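Local coordinates for vacuolar protein sorting 29 (Cryptosporidium parvum, PDB 2A22) that probably serves in intracellular protein transport as a VPS29-family sorting protein built on a calcineurin-like phosphoesterase fold, at residues N57-T62 and N76-V81; L27-G32 and P182-M187. One frame throughout, in Å; residues are numbered along the deposited sequence.

Interaction 1: residues N57-T62 and N76-V81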
loop_
_atom_site.group_PDB
_atom_site.type_symbol
_atom_site.label_atom_id
_atom_site.label_comp_id
_atom_site.label_asym_id
_atom_site.label_seq_id
_atom_site.Cartn_x
_atom_site.Cartn_y
_atom_site.Cartn_z
ATOM N N ASN A 57 6.749 10.387 5.312
ATOM C CA ASN A 57 7.836 9.852 6.124
ATOM C C ASN A 57 7.736 8.333 6.344
ATOM O O ASN A 57 8.535 7.763 7.084
ATOM C CB ASN A 57 8.004 10.629 7.459
ATOM C CG ASN A 57 6.847 10.404 8.404
ATOM O OD1 ASN A 57 5.723 10.159 7.973
ATOM N ND2 ASN A 57 7.118 10.430 9.704
ATOM N N TYR A 58 6.753 7.704 5.691
ATOM C CA TYR A 58 6.590 6.239 5.660
ATOM C C TYR A 58 5.959 5.802 4.346
ATOM O O TYR A 58 5.081 6.468 3.828
ATOM C CB TYR A 58 5.688 5.739 6.781
ATOM C CG TYR A 58 6.307 5.710 8.156
ATOM C CD1 TYR A 58 6.275 6.851 8.975
ATOM C CD2 TYR A 58 6.902 4.536 8.652
ATOM C CE1 TYR A 58 6.832 6.845 10.269
ATOM C CE2 TYR A 58 7.471 4.513 9.940
ATOM C CZ TYR A 58 7.426 5.677 10.738
ATOM O OH TYR A 58 7.976 5.675 12.002
ATOM N N VAL A 59 6.432 4.676 3.820
ATOM C CA VAL A 59 5.869 4.052 2.650
ATOM C C VAL A 59 5.608 2.627 3.059
ATOM O O VAL A 59 6.510 1.973 3.535
ATOM C CB VAL A 59 6.854 4.041 1.443
ATOM C CG1 VAL A 59 6.251 3.267 0.229
ATOM C CG2 VAL A 59 7.233 5.444 1.029
ATOM N N LEU A 60 4.359 2.171 2.906
ATOM C CA LEU A 60 4.009 0.760 3.083
ATOM C C LEU A 60 3.532 0.186 1.759
ATOM O O LEU A 60 2.455 0.507 1.256
ATOM C CB LEU A 60 2.967 0.566 4.182
ATOM C CG LEU A 60 3.264 1.276 5.512
ATOM C CD1 LEU A 60 2.063 1.113 6.458
ATOM C CD2 LEU A 60 4.549 0.767 6.127
ATOM N N CYS A 61 4.365 -0.647 1.178
ATOM C CA CYS A 61 4.124 -1.118 -0.179
ATOM C C CYS A 61 3.641 -2.550 -0.167
ATOM O O CYS A 61 4.298 -3.419 0.406
ATOM C CB CYS A 61 5.396 -0.992 -1.015
ATOM S SG CYS A 61 5.191 -1.677 -2.678
ATOM N N THR A 62 2.497 -2.789 -0.818
ATOM C CA THR A 62 1.807 -4.085 -0.761
ATOM C C THR A 62 2.423 -5.179 -1.667
ATOM O O THR A 62 1.941 -6.314 -1.680
ATOM C CB THR A 62 0.326 -3.918 -1.082
ATOM O OG1 THR A 62 0.184 -3.199 -2.334
ATOM C CG2 THR A 62 -0.372 -3.147 0.092
ATOM N N ASN A 76 13.886 5.431 -2.315
ATOM C CA ASN A 76 14.386 6.813 -2.288
ATOM C C ASN A 76 13.376 7.870 -1.831
ATOM O O ASN A 76 13.747 9.025 -1.610
ATOM C CB ASN A 76 14.970 7.211 -3.640
ATOM C CG ASN A 76 16.407 6.814 -3.760
ATOM O OD1 ASN A 76 17.243 7.207 -2.928
ATOM N ND2 ASN A 76 16.721 6.015 -4.782
ATOM N N ILE A 77 12.112 7.486 -1.676
ATOM C CA ILE A 77 11.116 8.452 -1.229
ATOM C C ILE A 77 11.510 8.975 0.155
ATOM O O ILE A 77 11.489 10.183 0.385
ATOM C CB ILE A 77 9.694 7.857 -1.258
ATOM C CG1 ILE A 77 9.262 7.701 -2.734
ATOM C CG2 ILE A 77 8.719 8.729 -0.455
ATOM C CD1 ILE A 77 7.910 7.119 -2.943
ATOM N N THR A 78 11.891 8.073 1.063
ATOM C CA THR A 78 12.164 8.453 2.454
ATOM C C THR A 78 12.922 7.291 3.090
ATOM O O THR A 78 13.023 6.215 2.488
ATOM C CB THR A 78 10.838 8.833 3.220
ATOM O OG1 THR A 78 11.145 9.410 4.508
ATOM C CG2 THR A 78 9.883 7.597 3.406
ATOM N N LYS A 79 13.458 7.502 4.287
ATOM C CA LYS A 79 14.122 6.436 5.045
ATOM C C LYS A 79 13.221 5.208 5.326
ATOM O O LYS A 79 13.630 4.069 5.045
ATOM C CB LYS A 79 14.701 6.999 6.362
ATOM C CG LYS A 79 15.668 6.057 7.077
ATOM C CD LYS A 79 16.063 6.543 8.505
ATOM C CE LYS A 79 14.808 6.757 9.407
ATOM N NZ LYS A 79 15.071 6.712 10.890
ATOM N N ASN A 80 12.021 5.421 5.883
ATOM C CA ASN A 80 11.143 4.289 6.293
ATOM C C ASN A 80 10.252 3.708 5.177
ATOM O O ASN A 80 9.103 4.142 4.976
ATOM C CB ASN A 80 10.308 4.642 7.547
ATOM C CG ASN A 80 11.181 5.198 8.689
ATOM O OD1 ASN A 80 12.268 4.691 8.931
ATOM N ND2 ASN A 80 10.718 6.254 9.355
ATOM N N VAL A 81 10.803 2.747 4.447
ATOM C CA VAL A 81 10.127 2.159 3.294
ATOM C C VAL A 81 10.039 0.634 3.457
ATOM O O VAL A 81 11.062 -0.057 3.456
ATOM C CB VAL A 81 10.831 2.521 1.977
ATOM C CG1 VAL A 81 10.171 1.804 0.808
ATOM C CG2 VAL A 81 10.793 4.056 1.756
HETATM O O HOH W 1 11.126 8.024 6.701
HETATM O O HOH W 2 10.420 7.930 12.156
#
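Val-59 and Val-81 pair as parallel neighbours where the beta-alpha-beta unit of strand 58-61, helix 68-77 and strand 81-83 closes at the edge of its sheet. The first bond across runs from Val-59 N to Asn-80 O, 3.0 Å with 156° at the hydrogen, nearly along the C=O axis; the same oxygen takes a CA-H...O contact from Tyr-58. Val-59 O is used further on, by the backbone of Tyr-82. Just before the strands pair, water 1 links the two segments: it donates to Asn-57 O at 2.6 Å, accepts from Asn-80 N at 2.9 Å and is also hydrogen-bonded to Thr-78 OG1, so one molecule serves three polar atoms. Asn-57 O receives in addition a weak bond from Asn-80 ND2, 3.5 Å long. Water 2 joins Asn-80 ND2, from which it accepts, to Tyr-58 OH, both bonds weak. The Asn-57 amide itself turns to the other neighbouring strand, where OD1 meets Leu-27 N and ND2 meets Asp-26. On the apolar side, Val-59 CG2 touches both Val-81 CG2 and Ile-77 CG2, the last at 3.9 Å. With CG anti to its carbonyl carbon (chi1 -51°), Asn-80 runs alongside Tyr-58, amide and ring planes 35° apart. Asn-80 CB lies 3.6 Å from Tyr-58 CD2, and Asn-80 ND2 sits over one ring face, displaced toward the rim, 3.6 Å from Tyr-58 CZ.

Interaction 2: residues L27-G32 and P182-M187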
loop_
_atom_site.group_PDB
_atom_site.type_symbol
_atom_site.label_atom_id
_atom_site.label_comp_id
_atom_site.label_asym_id
_atom_site.label_seq_id
_atom_site.Cartn_x
_atom_site.Cartn_y
_atom_site.Cartn_z
ATOM N N LEU A 27 2.979 10.931 7.822
ATOM C CA LEU A 27 2.235 10.819 6.576
ATOM C C LEU A 27 2.703 9.557 5.862
ATOM O O LEU A 27 3.876 9.415 5.509
ATOM C CB LEU A 27 2.385 12.097 5.704
ATOM C CG LEU A 27 1.561 12.141 4.412
ATOM C CD1 LEU A 27 0.047 12.183 4.689
ATOM C CD2 LEU A 27 1.986 13.361 3.544
ATOM N N VAL A 28 1.778 8.627 5.692
ATOM C CA VAL A 28 2.108 7.293 5.220
ATOM C C VAL A 28 1.552 7.054 3.826
ATOM O O VAL A 28 0.329 7.158 3.621
ATOM C CB VAL A 28 1.537 6.181 6.159
ATOM C CG1 VAL A 28 2.182 4.847 5.797
ATOM C CG2 VAL A 28 1.797 6.518 7.622
ATOM N N LEU A 29 2.451 6.734 2.887
ATOM C CA LEU A 29 2.059 6.381 1.533
ATOM C C LEU A 29 1.750 4.878 1.468
ATOM O O LEU A 29 2.575 4.053 1.840
ATOM C CB LEU A 29 3.148 6.791 0.518
ATOM C CG LEU A 29 3.012 6.203 -0.904
ATOM C CD1 LEU A 29 1.740 6.737 -1.602
ATOM C CD2 LEU A 29 4.274 6.501 -1.757
ATOM N N LEU A 30 0.545 4.546 1.021
ATOM C CA LEU A 30 0.113 3.147 0.824
ATOM C C LEU A 30 -0.031 2.927 -0.670
ATOM O O LEU A 30 -0.791 3.645 -1.346
ATOM C CB LEU A 30 -1.213 2.876 1.544
ATOM C CG LEU A 30 -1.325 3.432 2.983
ATOM C CD1 LEU A 30 -2.698 3.153 3.592
ATOM C CD2 LEU A 30 -0.234 2.801 3.847
ATOM N N ILE A 31 0.722 1.956 -1.194
ATOM C CA ILE A 31 0.911 1.837 -2.640
ATOM C C ILE A 31 1.308 0.389 -2.973
ATOM O O ILE A 31 1.895 -0.310 -2.133
ATOM C CB ILE A 31 1.939 2.925 -3.124
ATOM C CG1 ILE A 31 1.830 3.166 -4.622
ATOM C CG2 ILE A 31 3.399 2.656 -2.572
ATOM C CD1 ILE A 31 2.670 4.337 -5.132
ATOM N N GLY A 32 0.919 -0.104 -4.144
ATOM C CA GLY A 32 1.420 -1.395 -4.595
ATOM C C GLY A 32 0.838 -1.844 -5.938
ATOM O O GLY A 32 0.165 -1.071 -6.635
ATOM N N PRO A 182 -5.635 3.574 -11.935
ATOM C CA PRO A 182 -4.452 3.800 -11.064
ATOM C C PRO A 182 -4.897 4.474 -9.762
ATOM O O PRO A 182 -5.765 5.368 -9.783
ATOM C CB PRO A 182 -3.552 4.742 -11.894
ATOM C CG PRO A 182 -4.061 4.546 -13.400
ATOM C CD PRO A 182 -5.540 4.272 -13.240
ATOM N N SER A 183 -4.365 4.020 -8.637
ATOM C CA SER A 183 -4.737 4.590 -7.325
ATOM C C SER A 183 -3.638 4.369 -6.297
ATOM O O SER A 183 -2.744 3.538 -6.505
ATOM C CB SER A 183 -6.050 3.985 -6.801
ATOM O OG SER A 183 -5.916 2.568 -6.613
ATOM N N PHE A 184 -3.718 5.130 -5.200
ATOM C CA PHE A 184 -2.883 4.962 -4.021
ATOM C C PHE A 184 -3.582 5.718 -2.877
ATOM O O PHE A 184 -4.610 6.387 -3.094
ATOM C CB PHE A 184 -1.442 5.469 -4.259
ATOM C CG PHE A 184 -1.344 6.975 -4.457
ATOM C CD1 PHE A 184 -1.190 7.840 -3.360
ATOM C CD2 PHE A 184 -1.403 7.520 -5.737
ATOM C CE1 PHE A 184 -1.092 9.226 -3.539
ATOM C CE2 PHE A 184 -1.327 8.894 -5.935
ATOM C CZ PHE A 184 -1.155 9.756 -4.827
ATOM N N MET A 185 -3.013 5.617 -1.677
ATOM C CA MET A 185 -3.526 6.327 -0.511
ATOM C C MET A 185 -2.419 7.080 0.212
ATOM O O MET A 185 -1.263 6.644 0.259
ATOM C CB MET A 185 -4.174 5.356 0.465
ATOM C CG MET A 185 -5.387 4.661 -0.105
ATOM S SD MET A 185 -5.896 3.377 1.007
ATOM C CE MET A 185 -7.375 2.839 0.160
ATOM N N LEU A 186 -2.781 8.220 0.773
ATOM C CA LEU A 186 -1.888 8.908 1.689
ATOM C C LEU A 186 -2.649 9.034 2.993
ATOM O O LEU A 186 -3.770 9.529 3.006
ATOM C CB LEU A 186 -1.434 10.249 1.117
ATOM C CG LEU A 186 -0.337 10.193 0.037
ATOM C CD1 LEU A 186 -0.267 11.493 -0.762
ATOM C CD2 LEU A 186 1.015 9.934 0.688
ATOM N N MET A 187 -2.065 8.514 4.075
ATOM C CA MET A 187 -2.748 8.401 5.368
ATOM C C MET A 187 -2.025 9.281 6.389
ATOM O O MET A 187 -0.846 9.020 6.728
ATOM C CB MET A 187 -2.743 6.922 5.837
ATOM C CG MET A 187 -3.451 6.661 7.193
ATOM S SD MET A 187 -3.559 4.915 7.610
ATOM C CE MET A 187 -5.251 4.628 7.246
HETATM O O HOH W 3 -1.428 1.385 -5.060
#
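Two central strands of the six-stranded mixed sheet, 26-31 and 183-190, meet here as antiparallel neighbours, their short segments 164° apart in direction with axes 4.6 Å from each other. Val-28 and Met-187 form one hydrogen-bonded pair, with Val-28 N to Met-187 O and Met-187 N to Val-28 O both at 2.8 Å. Leu-30 and Met-185 form the next: Leu-30 N reaches Met-185 O at 2.9 Å, and the return bond from Met-185 N lies in the carbonyl plane of Leu-30. Between them Leu-29 and Leu-186 make a non-hydrogen-bonded pair, and Leu-186 CD2 comes back to 3.8 Å from Leu-29 CB. On that same face Leu-29 CD1 approaches the Phe-184 ring obliquely, 3.6 Å from Phe-184 CD1. The ring is placed by chi1 of 67°, which sets CG between backbone N and carbonyl carbon; Tyr-199 stacks on it and Phe-47 meets it edge-to-face. Phe-184 CB packs 4.0 Å from Ile-31 CG1. The other face carries Val-28, Leu-30, Met-185 and Met-187. There Leu-30 CD1 lies 4.1 Å from Met-185 SD. Beyond the paired strands, water 3 accepts from Gly-32 N and lies 2.9 Å from Ser-183 O, to which it may donate. Leu-30, Met-185 and Met-187 all pack on Leu-164 of the second sheet, as in the two-sheet core of the alpha-beta-beta-alpha sandwich of calcineurin-like phosphoesterases.

In the fold
Both contacts belong to one mixed sheet, and the segments of interaction 1 both fall between those of interaction 2 along the chain. Strands 58-61 and 26-31 lie side by side, joined by probable backbone hydrogen bonds: Leu-60 N to Leu-29 O and Leu-29 N to Tyr-58 O, each 2.8 Å. Interaction 2 is buried, with eight of nine touching residues inside, and connects segments 150 residues apart by regular antiparallel pairing and apolar side chains. Interaction 1, toward the sheet's outermost strand 81-83, is partly buried and local: one parallel bridge, with water and the weakly bonded Asn-80 amide supplementing the backbone bonding. Their centres are about 10 Å apart.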